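Local coordinates for zinc-binding protein TroA (Treponema pallidum, PDB 1K0F) that binds zinc in the periplasm with high affinity and specificity and delivers it to the membrane permease of the TroABC importer, at residues Arg161-Thr166 with Arg209-Ile214; Leu202-Ala207 with Gln233-Val238; Ala213-Ser218 with Val272-Arg277. All blocks are in the same frame, centred on the assembly; numbering follows the deposited sequence.

Contact 1 of 3, residues Arg161-Thr166 with Arg209-Ile214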
# COMPACT_ATOMS: atom_id res chain seq x y z
N ARG A 161 3.23 4.59 -22.69
CA ARG A 161 3.76 5.40 -21.59
C ARG A 161 3.41 4.82 -20.21
O ARG A 161 3.97 5.24 -19.20
CB ARG A 161 3.24 6.83 -21.70
CG ARG A 161 3.59 7.54 -23.00
CD ARG A 161 3.90 9.03 -22.78
NE ARG A 161 4.84 9.56 -23.78
CZ ARG A 161 6.04 10.04 -23.50
NH1 ARG A 161 6.47 10.06 -22.24
NH2 ARG A 161 6.82 10.50 -24.47
N ARG A 162 2.49 3.86 -20.18
CA ARG A 162 2.05 3.26 -18.93
C ARG A 162 3.05 2.26 -18.33
O ARG A 162 2.68 1.45 -17.50
CB ARG A 162 0.71 2.58 -19.14
CG ARG A 162 -0.47 3.53 -19.31
CD ARG A 162 -1.75 2.73 -19.53
NE ARG A 162 -2.76 3.45 -20.31
CZ ARG A 162 -3.59 2.88 -21.18
NH1 ARG A 162 -3.54 1.56 -21.39
NH2 ARG A 162 -4.47 3.62 -21.84
N VAL A 163 4.30 2.32 -18.76
CA VAL A 163 5.31 1.42 -18.23
C VAL A 163 5.90 2.07 -16.98
O VAL A 163 6.64 3.05 -17.09
CB VAL A 163 6.46 1.18 -19.23
CG1 VAL A 163 7.52 0.30 -18.61
CG2 VAL A 163 5.92 0.55 -20.50
N LEU A 164 5.56 1.56 -15.80
CA LEU A 164 6.08 2.15 -14.57
C LEU A 164 7.12 1.29 -13.87
O LEU A 164 6.91 0.11 -13.59
CB LEU A 164 4.93 2.47 -13.61
CG LEU A 164 5.24 2.62 -12.11
CD1 LEU A 164 5.68 4.04 -11.78
CD2 LEU A 164 4.00 2.25 -11.32
N VAL A 165 8.26 1.90 -13.58
CA VAL A 165 9.33 1.22 -12.88
C VAL A 165 9.48 1.97 -11.56
O VAL A 165 9.63 3.19 -11.54
CB VAL A 165 10.66 1.26 -13.68
CG1 VAL A 165 11.78 0.64 -12.86
CG2 VAL A 165 10.50 0.51 -14.99
N THR A 166 9.41 1.23 -10.46
CA THR A 166 9.50 1.84 -9.14
C THR A 166 10.48 1.13 -8.22
O THR A 166 11.09 0.13 -8.58
CB THR A 166 8.13 1.81 -8.47
OG1 THR A 166 7.50 0.56 -8.75
CG2 THR A 166 7.25 2.95 -9.00
N ARG A 209 13.49 1.33 -23.62
CA ARG A 209 12.13 1.85 -23.75
C ARG A 209 12.10 3.36 -23.55
O ARG A 209 11.06 4.00 -23.77
CB ARG A 209 11.21 1.16 -22.74
CG ARG A 209 11.42 -0.35 -22.65
CD ARG A 209 10.77 -1.08 -23.81
NE ARG A 209 9.37 -0.70 -23.96
CZ ARG A 209 8.41 -1.09 -23.13
NH1 ARG A 209 8.69 -1.87 -22.10
NH2 ARG A 209 7.15 -0.71 -23.34
N LYS A 210 13.22 3.93 -23.14
CA LYS A 210 13.33 5.38 -22.93
C LYS A 210 12.25 5.95 -22.00
O LYS A 210 11.45 6.78 -22.42
CB LYS A 210 13.27 6.10 -24.28
CG LYS A 210 14.60 6.26 -24.99
CD LYS A 210 14.71 5.30 -26.16
CE LYS A 210 16.17 4.97 -26.47
NZ LYS A 210 16.68 5.66 -27.70
N LEU A 211 12.25 5.53 -20.74
CA LEU A 211 11.25 6.01 -19.78
C LEU A 211 11.45 7.46 -19.34
O LEU A 211 12.50 7.82 -18.81
CB LEU A 211 11.25 5.14 -18.52
CG LEU A 211 10.91 3.65 -18.60
CD1 LEU A 211 10.33 3.19 -17.28
CD2 LEU A 211 9.93 3.38 -19.74
N PRO A 212 10.43 8.30 -19.55
CA PRO A 212 10.60 9.70 -19.14
C PRO A 212 10.91 9.76 -17.66
O PRO A 212 11.66 10.61 -17.21
CB PRO A 212 9.26 10.35 -19.47
CG PRO A 212 8.30 9.21 -19.58
CD PRO A 212 9.09 8.05 -20.11
N ALA A 213 10.35 8.82 -16.90
CA ALA A 213 10.60 8.83 -15.47
C ALA A 213 10.40 7.51 -14.75
O ALA A 213 9.60 6.67 -15.14
CB ALA A 213 9.74 9.91 -14.81
N ILE A 214 11.16 7.34 -13.67
CA ILE A 214 11.10 6.18 -12.80
C ILE A 214 10.72 6.83 -11.47
O ILE A 214 10.85 8.04 -11.33
CB ILE A 214 12.48 5.46 -12.69
CG1 ILE A 214 13.60 6.46 -12.43
CG2 ILE A 214 12.77 4.70 -13.98
CD1 ILE A 214 14.87 5.83 -11.91
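V165 meets I214, on the parallel neighbouring strand 213-217, and L211, in the loop that leads into it, in the C-terminal alpha/beta domain of this solute-binding protein. Its CB is the branch point and touches both partners, with CG2 of I214 4.0 Å from CB of V165. One branch, CG1, stands anti to the backbone N (chi1 175°) and packs on L202 of helix 196-208. The other, CG2, lies beside the backbone N and carries the closest apolar contact, 3.5 Å from CD1 of L211. A beta-branched residue suits this place, since it keeps to the extended backbone while offering a methyl to each of two neighbours. Strand pairing adds to this: the backbone of V165 bonds that of F215, and the CA of I214 lies 3.6 Å from the carbonyl O of V165 as a CA-H...O contact.

Two residues earlier on the same side of the strand, V163 faces the loop that leads into strand 213-217. L211, in that loop, turns its CD2 to 4.1 Å from CG1 of V163, the two side chains meeting at about a right angle. CG2 of V163 sits 3.3 Å from NH2 of R209. That arginine is bent at chi2 and chi3, and its NH1 makes a salt bridge with E181, so that the valine meets a guanidinium whose charge already has a partner. At the outer end, the R161 guanidinium donates from NH1 to the carbonyl O of L275, while CG of P212 comes up near the plane at the edge of the R161 guanidinium, 3.3 Å from NH1.

Contact 2 of 3, residues Leu202-Ala207 with Gln233-Val238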
# COMPACT_ATOMS: atom_id res chain seq x y z
N LEU A 202 17.29 -3.75 -15.63
CA LEU A 202 16.29 -2.71 -15.48
C LEU A 202 16.79 -1.38 -16.02
O LEU A 202 16.04 -0.62 -16.64
CB LEU A 202 15.91 -2.56 -14.01
CG LEU A 202 14.65 -1.71 -13.79
CD1 LEU A 202 13.55 -2.18 -14.73
CD2 LEU A 202 14.22 -1.82 -12.35
N ALA A 203 18.06 -1.09 -15.77
CA ALA A 203 18.65 0.16 -16.24
C ALA A 203 18.52 0.24 -17.76
O ALA A 203 17.96 1.19 -18.29
CB ALA A 203 20.11 0.22 -15.83
N ALA A 204 19.04 -0.77 -18.45
CA ALA A 204 18.96 -0.79 -19.91
C ALA A 204 17.50 -0.81 -20.34
O ALA A 204 17.12 -0.12 -21.28
CB ALA A 204 19.69 -2.00 -20.47
N PHE A 205 16.68 -1.60 -19.66
CA PHE A 205 15.27 -1.72 -19.99
C PHE A 205 14.65 -0.34 -20.08
O PHE A 205 13.94 -0.03 -21.03
CB PHE A 205 14.54 -2.51 -18.92
CG PHE A 205 13.08 -2.27 -18.91
CD1 PHE A 205 12.29 -2.72 -19.98
CD2 PHE A 205 12.48 -1.59 -17.86
CE1 PHE A 205 10.92 -2.50 -20.00
CE2 PHE A 205 11.10 -1.36 -17.86
CZ PHE A 205 10.31 -1.82 -18.94
N ILE A 206 14.95 0.48 -19.09
CA ILE A 206 14.44 1.84 -19.01
C ILE A 206 15.09 2.71 -20.09
O ILE A 206 14.48 3.66 -20.60
CB ILE A 206 14.72 2.45 -17.61
CG1 ILE A 206 14.00 1.64 -16.54
CG2 ILE A 206 14.26 3.89 -17.55
CD1 ILE A 206 14.64 1.75 -15.17
N ALA A 207 16.33 2.38 -20.46
CA ALA A 207 17.04 3.15 -21.48
C ALA A 207 16.58 2.74 -22.88
O ALA A 207 16.54 3.56 -23.80
CB ALA A 207 18.54 2.94 -21.34
N GLN A 233 21.46 6.46 -16.81
CA GLN A 233 22.26 7.55 -17.36
C GLN A 233 23.49 7.02 -18.08
O GLN A 233 23.81 7.44 -19.19
CB GLN A 233 22.71 8.49 -16.24
CG GLN A 233 22.39 9.96 -16.47
CD GLN A 233 21.26 10.44 -15.58
OE1 GLN A 233 21.29 11.58 -15.10
NE2 GLN A 233 20.28 9.58 -15.35
N ALA A 234 24.17 6.08 -17.43
CA ALA A 234 25.36 5.46 -17.98
C ALA A 234 24.96 4.58 -19.17
O ALA A 234 25.81 3.91 -19.77
CB ALA A 234 26.05 4.63 -16.92
N ARG A 235 23.68 4.59 -19.51
CA ARG A 235 23.17 3.81 -20.63
C ARG A 235 22.64 4.69 -21.77
O ARG A 235 22.05 4.19 -22.72
CB ARG A 235 22.08 2.86 -20.16
CG ARG A 235 22.53 1.87 -19.10
CD ARG A 235 22.65 0.46 -19.67
NE ARG A 235 22.51 -0.57 -18.63
CZ ARG A 235 22.99 -1.80 -18.74
NH1 ARG A 235 23.65 -2.18 -19.83
NH2 ARG A 235 22.82 -2.66 -17.74
N GLY A 236 22.84 6.00 -21.64
CA GLY A 236 22.39 6.93 -22.67
C GLY A 236 21.03 7.57 -22.48
O GLY A 236 20.52 8.22 -23.39
N HIS A 237 20.46 7.41 -21.29
CA HIS A 237 19.14 7.96 -21.00
C HIS A 237 19.07 8.62 -19.63
O HIS A 237 19.50 8.05 -18.63
CB HIS A 237 18.09 6.86 -21.09
CG HIS A 237 16.71 7.31 -20.74
ND1 HIS A 237 16.13 8.44 -21.28
CD2 HIS A 237 15.80 6.79 -19.88
CE1 HIS A 237 14.92 8.60 -20.77
NE2 HIS A 237 14.70 7.61 -19.92
N VAL A 238 18.52 9.83 -19.59
CA VAL A 238 18.36 10.55 -18.33
C VAL A 238 16.92 10.42 -17.87
O VAL A 238 16.03 11.14 -18.31
CB VAL A 238 18.67 12.05 -18.46
CG1 VAL A 238 18.90 12.62 -17.08
CG2 VAL A 238 19.86 12.27 -19.35
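R235 lays its guanidinium over A204, whose CB stands 3.6 Å above the plane and is offset toward the rim. A203 comes to the same group differently, its CB in plane at the edge and 3.8 Å from NE of R235. The chain of R235 is bent at chi2 (-107°), and its nearer part runs over the helix as well, CB of R235 being 3.7 Å from CB of A207. Three alanines suit a helix flank on which a long side chain lies: each gives a methyl and no bulk. The backbone N of A204 and NE of R235 are both donors and make no bond; at the tip, NH2 of R235 gives a weak bond to the carbonyl O of Q200, one helical turn back.

The partners belong to successive units of a parallel beta-alpha-beta domain. Helix 196-208 leads to strand 213-217, helix 225-233 leads to strand 240-245, and the two helices touch, as at A203 with A231. The 233-238 link leaves its helix through a type I turn, closed by the bond from N of G236 to O of Q233 at 3.0 Å. Glycine fits at G236 because, with phi at 95°, a CB would press on the preceding carbonyl O.

H237 follows, with CG anti to the backbone N (chi1 177°). Its CB packs 3.9 Å from CA of A207, and CD2 of its ring lies 3.5 Å from the carbonyl O of I206. CD2 merely packs there; that oxygen probably takes a hydrogen bond from N of L211, while the imidazole NE2 of H237 is hydrogen-bonded to the carbonyl O of L211.

Contact 3 of 3, residues Ala213-Ser218 with Val272-Arg277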
# COMPACT_ATOMS: atom_id res chain seq x y z
N ALA A 213 10.35 8.82 -16.90
CA ALA A 213 10.60 8.83 -15.47
C ALA A 213 10.40 7.51 -14.75
O ALA A 213 9.60 6.67 -15.14
CB ALA A 213 9.74 9.91 -14.81
N ILE A 214 11.16 7.34 -13.67
CA ILE A 214 11.10 6.18 -12.80
C ILE A 214 10.72 6.83 -11.47
O ILE A 214 10.85 8.04 -11.33
CB ILE A 214 12.48 5.46 -12.69
CG1 ILE A 214 13.60 6.46 -12.43
CG2 ILE A 214 12.77 4.70 -13.98
CD1 ILE A 214 14.87 5.83 -11.91
N PHE A 215 10.24 6.05 -10.49
CA PHE A 215 9.84 6.65 -9.23
C PHE A 215 10.47 6.13 -7.95
O PHE A 215 10.83 4.97 -7.83
CB PHE A 215 8.32 6.56 -9.09
CG PHE A 215 7.58 7.23 -10.20
CD1 PHE A 215 7.64 6.72 -11.49
CD2 PHE A 215 6.87 8.40 -9.97
CE1 PHE A 215 7.00 7.37 -12.55
CE2 PHE A 215 6.23 9.07 -11.02
CZ PHE A 215 6.30 8.55 -12.31
N ILE A 216 10.59 7.03 -6.98
CA ILE A 216 11.13 6.67 -5.68
C ILE A 216 9.93 6.21 -4.87
O ILE A 216 8.80 6.18 -5.37
CB ILE A 216 11.79 7.88 -4.95
CG1 ILE A 216 11.29 9.19 -5.55
CG2 ILE A 216 13.31 7.82 -5.07
CD1 ILE A 216 11.69 10.39 -4.77
N GLU A 217 10.16 5.86 -3.62
CA GLU A 217 9.07 5.43 -2.78
C GLU A 217 9.35 5.84 -1.36
O GLU A 217 10.50 5.89 -0.94
CB GLU A 217 8.91 3.93 -2.86
CG GLU A 217 8.21 3.48 -4.11
CD GLU A 217 8.01 2.00 -4.13
OE1 GLU A 217 7.78 1.43 -5.22
OE2 GLU A 217 8.09 1.39 -3.04
N SER A 218 8.28 6.14 -0.64
CA SER A 218 8.39 6.58 0.73
C SER A 218 8.91 5.54 1.71
O SER A 218 9.49 5.89 2.73
CB SER A 218 7.02 7.06 1.20
OG SER A 218 6.01 6.52 0.38
N VAL A 272 1.40 9.46 -13.93
CA VAL A 272 0.98 9.90 -15.25
C VAL A 272 1.64 11.25 -15.55
O VAL A 272 2.20 11.46 -16.63
CB VAL A 272 -0.57 10.03 -15.37
CG1 VAL A 272 -1.21 8.67 -15.17
CG2 VAL A 272 -1.11 11.01 -14.36
N ALA A 273 1.60 12.17 -14.58
CA ALA A 273 2.22 13.46 -14.77
C ALA A 273 3.64 13.20 -15.26
O ALA A 273 4.00 13.57 -16.38
CB ALA A 273 2.26 14.22 -13.46
N ALA A 274 4.42 12.52 -14.43
CA ALA A 274 5.80 12.21 -14.75
C ALA A 274 5.95 11.26 -15.93
O ALA A 274 7.07 10.84 -16.23
CB ALA A 274 6.49 11.63 -13.53
N LEU A 275 4.86 10.91 -16.60
CA LEU A 275 4.98 9.97 -17.71
C LEU A 275 4.38 10.36 -19.06
O LEU A 275 4.72 9.77 -20.08
CB LEU A 275 4.41 8.61 -17.28
CG LEU A 275 5.28 7.68 -16.43
CD1 LEU A 275 4.74 6.26 -16.52
CD2 LEU A 275 6.73 7.72 -16.91
N ALA A 276 3.49 11.35 -19.07
CA ALA A 276 2.86 11.76 -20.32
C ALA A 276 3.68 12.78 -21.11
O ALA A 276 4.91 12.77 -21.06
CB ALA A 276 1.47 12.32 -20.05
N ARG A 277 2.98 13.65 -21.82
CA ARG A 277 3.58 14.71 -22.63
C ARG A 277 4.85 14.27 -23.35
O ARG A 277 4.73 13.58 -24.39
CB ARG A 277 3.86 15.94 -21.76
CG ARG A 277 4.50 15.62 -20.42
CD ARG A 277 5.27 16.79 -19.88
NE ARG A 277 4.39 17.89 -19.50
CZ ARG A 277 4.77 19.16 -19.42
NH1 ARG A 277 6.02 19.50 -19.71
NH2 ARG A 277 3.90 20.09 -19.07
OXT ARG A 277 5.94 14.63 -22.86
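In F215, CG is anti to the carbonyl carbon (chi1 -58°), and the ring it carries reaches A274; in L275, CG likewise sits beside the backbone N (chi1 -80°) and comes up to the edge of that ring. The contact packs a strand against a helix end in the C-terminal alpha/beta domain: strand 213-217 meets the residues just after helix 260-273, the last helix of the chain. CB of A274 approaches the ring of F215 obliquely at its far end, 3.3 Å from CZ and 3.6 Å from CE2. CG of L275 lies near the ring plane, 4.3 Å from CE1 of F215. T270 and I271 of the same helix also touch the phenyl, a flat apolar group well suited to filling the layer between sheet and helix.

A213 and A274, both small, let the backbones draw near, with CB of A213 3.9 Å from CB of A274 and 3.2 Å from the carbonyl O of A274. Where the chain leaves helical geometry at A274, O of V272 accepts both N of L275, at 2.7 Å, and N of A276.

Farther along the strand, OE2 of E217 is hydrogen-bonded to ND1 of H168, a zinc ligand, a place consistent with a second-shell role once the metal is bound. Back at the near end of the strand, CD2 of L275 rests 3.5 Å from the carbonyl O of A213.

All three contacts lie in the C-terminal domain, on the same side of the centre of the chain. Contacts 1 and 3 are closest, with centres about 7 Å apart, and share A213 and I214 on strand 213-217; the centre of contact 2 lies about 11 Å from that of contact 1 and 15 Å from that of contact 3. Along the chain, 161-166 comes first, then helical 202-207, 209-218, the loop 233-238 and finally 272-277, so contact 2 interleaves with the others. Strand 213-217 is thus the layer between helix 196-208 and the last helix, 260-273, and its neighbour 163-166 leads on to the zinc ligand H168.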